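Local structure of putative lipoprotein (2G5G) at residues E124-V129 with L216-S221; Q198-R203 with S221-K226. The protein binds heme as a dimer that holds two cofacial hemes, and probably serves in bacterial heme uptake as a lipoprotein. All blocks are in the same frame, centred on the assembly; numbering follows the deposited sequence.

Interaction 1: residues E124-V129 with L216-S221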
loop_
_atom_site.group_PDB
_atom_site.type_symbol
_atom_site.label_atom_id
_atom_site.label_comp_id
_atom_site.label_asym_id
_atom_site.label_seq_id
_atom_site.Cartn_x
_atom_site.Cartn_y
_atom_site.Cartn_z
ATOM N N GLU A 124 -8.962 3.214 23.839
ATOM C CA GLU A 124 -8.791 4.048 25.026
ATOM C C GLU A 124 -9.130 3.384 26.339
ATOM O O GLU A 124 -8.405 3.559 27.317
ATOM C CB GLU A 124 -9.567 5.378 24.906
ATOM C CG GLU A 124 -11.076 5.263 25.011
ATOM C CD GLU A 124 -11.726 6.596 25.332
ATOM O OE1 GLU A 124 -11.190 7.659 24.898
ATOM O OE2 GLU A 124 -12.766 6.567 26.027
ATOM N N GLN A 125 -10.235 2.646 26.372
ATOM C CA GLN A 125 -10.706 2.047 27.613
ATOM C C GLN A 125 -9.677 1.033 28.103
ATOM O O GLN A 125 -9.274 1.073 29.266
ATOM C CB GLN A 125 -12.079 1.379 27.426
ATOM C CG GLN A 125 -12.759 0.903 28.723
ATOM C CD GLN A 125 -14.012 0.061 28.467
ATOM O OE1 GLN A 125 -14.395 -0.181 27.311
ATOM N NE2 GLN A 125 -14.656 -0.390 29.548
ATOM N N PHE A 126 -9.255 0.139 27.211
ATOM C CA PHE A 126 -8.325 -0.927 27.591
ATOM C C PHE A 126 -6.941 -0.361 27.935
ATOM O O PHE A 126 -6.361 -0.697 28.988
ATOM C CB PHE A 126 -8.193 -1.957 26.470
ATOM C CG PHE A 126 -7.213 -3.075 26.775
ATOM C CD1 PHE A 126 -7.487 -3.990 27.774
ATOM C CD2 PHE A 126 -6.036 -3.210 26.039
ATOM C CE1 PHE A 126 -6.596 -5.030 28.049
ATOM C CE2 PHE A 126 -5.141 -4.268 26.292
ATOM C CZ PHE A 126 -5.429 -5.165 27.305
ATOM N N VAL A 127 -6.432 0.492 27.051
ATOM C CA VAL A 127 -5.085 1.025 27.210
ATOM C C VAL A 127 -4.971 1.912 28.467
ATOM O O VAL A 127 -3.918 1.938 29.096
ATOM C CB VAL A 127 -4.592 1.768 25.963
ATOM C CG1 VAL A 127 -3.233 2.391 26.223
ATOM C CG2 VAL A 127 -4.498 0.835 24.772
ATOM N N ASN A 128 -6.053 2.599 28.842
ATOM C CA ASN A 128 -6.047 3.423 30.052
ATOM C C ASN A 128 -5.927 2.597 31.288
ATOM O O ASN A 128 -5.079 2.890 32.126
ATOM C CB ASN A 128 -7.268 4.359 30.158
ATOM C CG ASN A 128 -6.993 5.732 29.586
ATOM O OD1 ASN A 128 -6.861 5.899 28.369
ATOM N ND2 ASN A 128 -6.892 6.730 30.465
ATOM N N VAL A 129 -6.757 1.551 31.383
ATOM C CA VAL A 129 -6.733 0.625 32.504
ATOM C C VAL A 129 -5.372 -0.065 32.600
ATOM O O VAL A 129 -4.841 -0.258 33.707
ATOM C CB VAL A 129 -7.871 -0.434 32.420
ATOM C CG1 VAL A 129 -7.789 -1.384 33.580
ATOM C CG2 VAL A 129 -9.231 0.239 32.436
ATOM N N LEU A 216 0.653 -10.536 28.618
ATOM C CA LEU A 216 -0.518 -10.680 27.752
ATOM C C LEU A 216 -0.351 -9.846 26.460
ATOM O O LEU A 216 -0.010 -8.645 26.521
ATOM C CB LEU A 216 -1.789 -10.239 28.492
ATOM C CG LEU A 216 -3.103 -10.358 27.673
ATOM C CD1 LEU A 216 -4.266 -10.775 28.514
ATOM C CD2 LEU A 216 -3.363 -9.011 27.045
ATOM N N LEU A 217 -0.594 -10.486 25.306
ATOM C CA LEU A 217 -0.665 -9.800 24.026
ATOM C C LEU A 217 -2.116 -9.523 23.636
ATOM O O LEU A 217 -2.986 -10.410 23.751
ATOM C CB LEU A 217 -0.005 -10.602 22.907
ATOM C CG LEU A 217 -0.063 -10.041 21.460
ATOM C CD1 LEU A 217 0.983 -8.951 21.205
ATOM C CD2 LEU A 217 0.108 -11.173 20.475
ATOM N N LEU A 218 -2.370 -8.297 23.191
ATOM C CA LEU A 218 -3.612 -8.008 22.465
ATOM C C LEU A 218 -3.259 -7.826 20.991
ATOM O O LEU A 218 -2.375 -7.039 20.646
ATOM C CB LEU A 218 -4.331 -6.757 23.010
ATOM C CG LEU A 218 -5.634 -6.375 22.284
ATOM C CD1 LEU A 218 -6.717 -7.405 22.608
ATOM C CD2 LEU A 218 -6.070 -4.917 22.678
ATOM N N ALA A 219 -3.937 -8.575 20.116
ATOM C CA ALA A 219 -3.643 -8.565 18.684
ATOM C C ALA A 219 -4.885 -9.079 17.950
ATOM O O ALA A 219 -5.804 -9.579 18.558
ATOM C CB ALA A 219 -2.407 -9.468 18.334
ATOM N N GLY A 220 -4.922 -8.910 16.639
ATOM C CA GLY A 220 -6.087 -9.368 15.895
ATOM C C GLY A 220 -6.135 -10.878 15.944
ATOM O O GLY A 220 -5.101 -11.538 16.093
ATOM N N SER A 221 -7.335 -11.418 15.791
ATOM C CA SER A 221 -7.542 -12.854 15.767
ATOM C C SER A 221 -6.661 -13.628 14.792
ATOM O O SER A 221 -6.254 -14.750 15.111
ATOM C CB SER A 221 -9.019 -13.163 15.551
ATOM O OG SER A 221 -9.702 -12.821 16.747
#
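The phenyl ring of F126 meets two leucines of the strand in different ways: CD2 of L216 lies at its edge, close to the ring plane, while CD2 of L218 comes in obliquely. The L218 contact is the tighter one, with that methyl equally near two neighbouring ring carbons, F126 CD2 and CE2, at 3.8 Å. L216 reaches the far end of the ring more loosely, its CD2 standing 4.4 Å from F126 CZ. With CG anti to the backbone N (chi1 178°), F126 sends its ring out from the helix toward the strand. The side chains of F126 and L218 point in opposed directions and pass one beside the other. L216 and L218 sit two residues apart on one face of the strand, whereas L217 between them turns its side chain away. The contact is apolar and buried, and the backbones stay well apart, F126 CA and L218 CA being 9.9 Å from each other. Q60 and F64 of helix 54-73 and L82 of strand 78-82 also touch F126. This is the helix-on-sheet packing of an alpha/beta fold: one aromatic of helix 124-131 reaches the leucine-lined face of strand 214-220, within the parallel part of the mixed sheet.

Interaction 2: residues Q198-R203 with S221-K226; sequences QFKDRR and SYHTSK
The shortest polar bond here runs from ND1 of H223 to OD1 of D201, 2.6 Å long and practically straight, with 179° at the hydrogen. The carboxylate oxygen lies exactly in the imidazole plane, and the N-H meets it on its syn side, tilted 23° out of the carboxylate plane. The planes of the two flat groups stand nearly perpendicular. Both side chains have CG anti to the carbonyl carbon (chi1 -75° for D201, and a similar value for H223), which brings their ends together although neither starts out aimed at the other segment. With ND1 acting as donor, the opposite ring nitrogen faces a water: H223 NE2 is 2.7 Å from its oxygen, which lies at the ring edge, in plane. The same water accepts a bond from K200 NZ at 3.2 Å. Held at both nitrogens, the imidazole has its rotation well defined.

K200 is extended beyond CG and passes the ring at a slant, its CB and CD each 4.1 Å from H223 CE1. Its ammonium goes on to hydrogen-bond O2A of a bound heme, so the lysine links the heme to the water and, through it, to the histidine. H223 is further enclosed by Q197 and M204 of helix 187-210, by I230, which also touches D201, and by the acidic E83, whose OE1 accepts a hydrogen bond from the backbone N of G220. The arrangement is a buried His-carboxylate pair, joined through water and lysine to the heme site of this ChaN-family protein, and its histidine closes the G220-H223 sequence, which fits the GX2H motif of the TIKI clan.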
loop_
_atom_site.group_PDB
_atom_site.type_symbol
_atom_site.label_atom_id
_atom_site.label_comp_id
_atom_site.label_asym_id
_atom_site.label_seq_id
_atom_site.Cartn_x
_atom_site.Cartn_y
_atom_site.Cartn_z
ATOM N N GLN A 198 3.525 -12.679 8.082
ATOM C CA GLN A 198 4.484 -13.652 8.609
ATOM C C GLN A 198 5.576 -12.966 9.443
ATOM O O GLN A 198 5.925 -13.427 10.547
ATOM C CB GLN A 198 5.125 -14.444 7.456
ATOM C CG GLN A 198 4.185 -15.492 6.806
ATOM C CD GLN A 198 4.468 -16.895 7.292
ATOM O OE1 GLN A 198 3.840 -17.387 8.251
ATOM N NE2 GLN A 198 5.428 -17.542 6.667
ATOM N N PHE A 199 6.113 -11.867 8.897
ATOM C CA PHE A 199 7.080 -11.037 9.616
ATOM C C PHE A 199 6.526 -10.388 10.889
ATOM O O PHE A 199 7.245 -10.340 11.890
ATOM C CB PHE A 199 7.676 -9.957 8.693
ATOM C CG PHE A 199 8.907 -10.398 7.943
ATOM C CD1 PHE A 199 8.810 -10.892 6.637
ATOM C CD2 PHE A 199 10.165 -10.268 8.510
ATOM C CE1 PHE A 199 9.948 -11.291 5.936
ATOM C CE2 PHE A 199 11.312 -10.660 7.807
ATOM C CZ PHE A 199 11.193 -11.166 6.513
ATOM N N LYS A 200 5.288 -9.870 10.848
ATOM C CA LYS A 200 4.618 -9.278 12.013
ATOM C C LYS A 200 4.505 -10.339 13.100
ATOM O O LYS A 200 4.824 -10.090 14.258
ATOM C CB LYS A 200 3.203 -8.780 11.680
ATOM C CG LYS A 200 3.144 -7.479 10.842
ATOM C CD LYS A 200 1.725 -7.155 10.404
ATOM C CE LYS A 200 1.633 -5.693 9.906
ATOM N NZ LYS A 200 0.274 -5.459 9.361
ATOM N N ASP A 201 4.081 -11.533 12.701
ATOM C CA ASP A 201 3.914 -12.671 13.622
ATOM C C ASP A 201 5.219 -13.097 14.284
ATOM O O ASP A 201 5.263 -13.362 15.491
ATOM C CB ASP A 201 3.248 -13.817 12.855
ATOM C CG ASP A 201 1.770 -13.566 12.634
ATOM O OD1 ASP A 201 1.191 -12.721 13.368
ATOM O OD2 ASP A 201 1.171 -14.186 11.720
ATOM N N ARG A 202 6.299 -13.072 13.503
ATOM C CA ARG A 202 7.625 -13.421 13.961
ATOM C C ARG A 202 8.120 -12.423 15.014
ATOM O O ARG A 202 8.635 -12.830 16.051
ATOM C CB ARG A 202 8.598 -13.469 12.776
ATOM C CG ARG A 202 10.017 -13.902 13.127
ATOM C CD ARG A 202 10.043 -15.285 13.775
ATOM N NE ARG A 202 9.505 -16.367 12.935
ATOM C CZ ARG A 202 10.227 -17.060 12.051
ATOM N NH1 ARG A 202 11.523 -16.786 11.856
ATOM N NH2 ARG A 202 9.659 -18.031 11.347
ATOM N N ARG A 203 7.936 -11.139 14.731
ATOM C CA ARG A 203 8.355 -10.059 15.645
ATOM C C ARG A 203 7.573 -10.091 16.953
ATOM O O ARG A 203 8.192 -10.094 18.012
ATOM C CB ARG A 203 8.194 -8.681 14.993
ATOM C CG ARG A 203 8.349 -7.487 15.979
ATOM C CD ARG A 203 9.745 -7.394 16.557
ATOM N NE ARG A 203 10.762 -7.317 15.497
ATOM C CZ ARG A 203 11.075 -6.205 14.806
ATOM N NH1 ARG A 203 10.479 -5.041 15.041
ATOM N NH2 ARG A 203 12.003 -6.278 13.867
ATOM N N SER A 221 -7.335 -11.418 15.791
ATOM C CA SER A 221 -7.542 -12.854 15.767
ATOM C C SER A 221 -6.661 -13.628 14.792
ATOM O O SER A 221 -6.254 -14.750 15.111
ATOM C CB SER A 221 -9.019 -13.163 15.551
ATOM O OG SER A 221 -9.702 -12.821 16.747
ATOM N N TYR A 222 -6.363 -13.083 13.594
ATOM C CA TYR A 222 -5.521 -13.857 12.655
ATOM C C TYR A 222 -4.106 -14.039 13.186
ATOM O O TYR A 222 -3.450 -15.063 12.899
ATOM C CB TYR A 222 -5.497 -13.286 11.231
ATOM C CG TYR A 222 -6.875 -13.167 10.601
ATOM C CD1 TYR A 222 -7.857 -14.130 10.828
ATOM C CD2 TYR A 222 -7.192 -12.087 9.786
ATOM C CE1 TYR A 222 -9.133 -14.024 10.243
ATOM C CE2 TYR A 222 -8.454 -11.966 9.204
ATOM C CZ TYR A 222 -9.412 -12.942 9.430
ATOM O OH TYR A 222 -10.661 -12.810 8.867
ATOM N N HIS A 223 -3.671 -13.066 13.992
ATOM C CA HIS A 223 -2.367 -13.103 14.656
ATOM C C HIS A 223 -2.292 -14.072 15.844
ATOM O O HIS A 223 -1.277 -14.704 16.077
ATOM C CB HIS A 223 -2.008 -11.669 15.121
ATOM C CG HIS A 223 -1.736 -10.743 13.986
ATOM N ND1 HIS A 223 -0.643 -10.885 13.163
ATOM C CD2 HIS A 223 -2.417 -9.665 13.532
ATOM C CE1 HIS A 223 -0.664 -9.938 12.241
ATOM N NE2 HIS A 223 -1.726 -9.180 12.447
ATOM N N THR A 224 -3.367 -14.181 16.582
ATOM C CA THR A 224 -3.348 -15.020 17.775
ATOM C C THR A 224 -3.648 -16.489 17.458
ATOM O O THR A 224 -3.415 -17.376 18.297
ATOM C CB THR A 224 -4.260 -14.489 18.859
ATOM O OG1 THR A 224 -5.623 -14.561 18.430
ATOM C CG2 THR A 224 -3.855 -13.016 19.242
ATOM N N SER A 225 -4.169 -16.732 16.249
ATOM C CA SER A 225 -4.560 -18.064 15.829
ATOM C C SER A 225 -3.419 -19.081 15.980
ATOM O O SER A 225 -2.330 -18.914 15.427
ATOM C CB SER A 225 -5.025 -18.058 14.364
ATOM O OG SER A 225 -5.102 -19.403 13.896
ATOM N N LYS A 226 -3.707 -20.170 16.677
ATOM C CA LYS A 226 -2.782 -21.264 16.776
ATOM C C LYS A 226 -2.524 -21.964 15.430
ATOM O O LYS A 226 -1.559 -22.682 15.318
ATOM C CB LYS A 226 -3.324 -22.293 17.764
ATOM C CG LYS A 226 -3.293 -21.797 19.225
ATOM C CD LYS A 226 -4.112 -22.720 20.089
ATOM C CE LYS A 226 -3.447 -24.067 20.275
ATOM N NZ LYS A 226 -4.285 -24.981 21.090
HETATM O O HOH W 1 -1.919 -7.509 10.377
#

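Overall arrangement
The two interactions lie 16 Å apart, centre to centre, and share S221, where strand 214-220 passes directly into helix 221-224. Their segments alternate along the chain: 124-129, then 198-203, then the continuous run 216-226 that serves both. Interaction 1 packs helix 124-131 against the strand, and interaction 2 joins helix 187-210 to the short helix 221-224 that follows the strand. A direct packing contact connects them, A219 CB lying 3.9 Å from T224 CG2. All four segments belong to the ChaN family domain. Through the shared S221, one strand-to-helix passage leads from the apolar packing on the sheet to the polar network whose lysine hydrogen-bonds the heme.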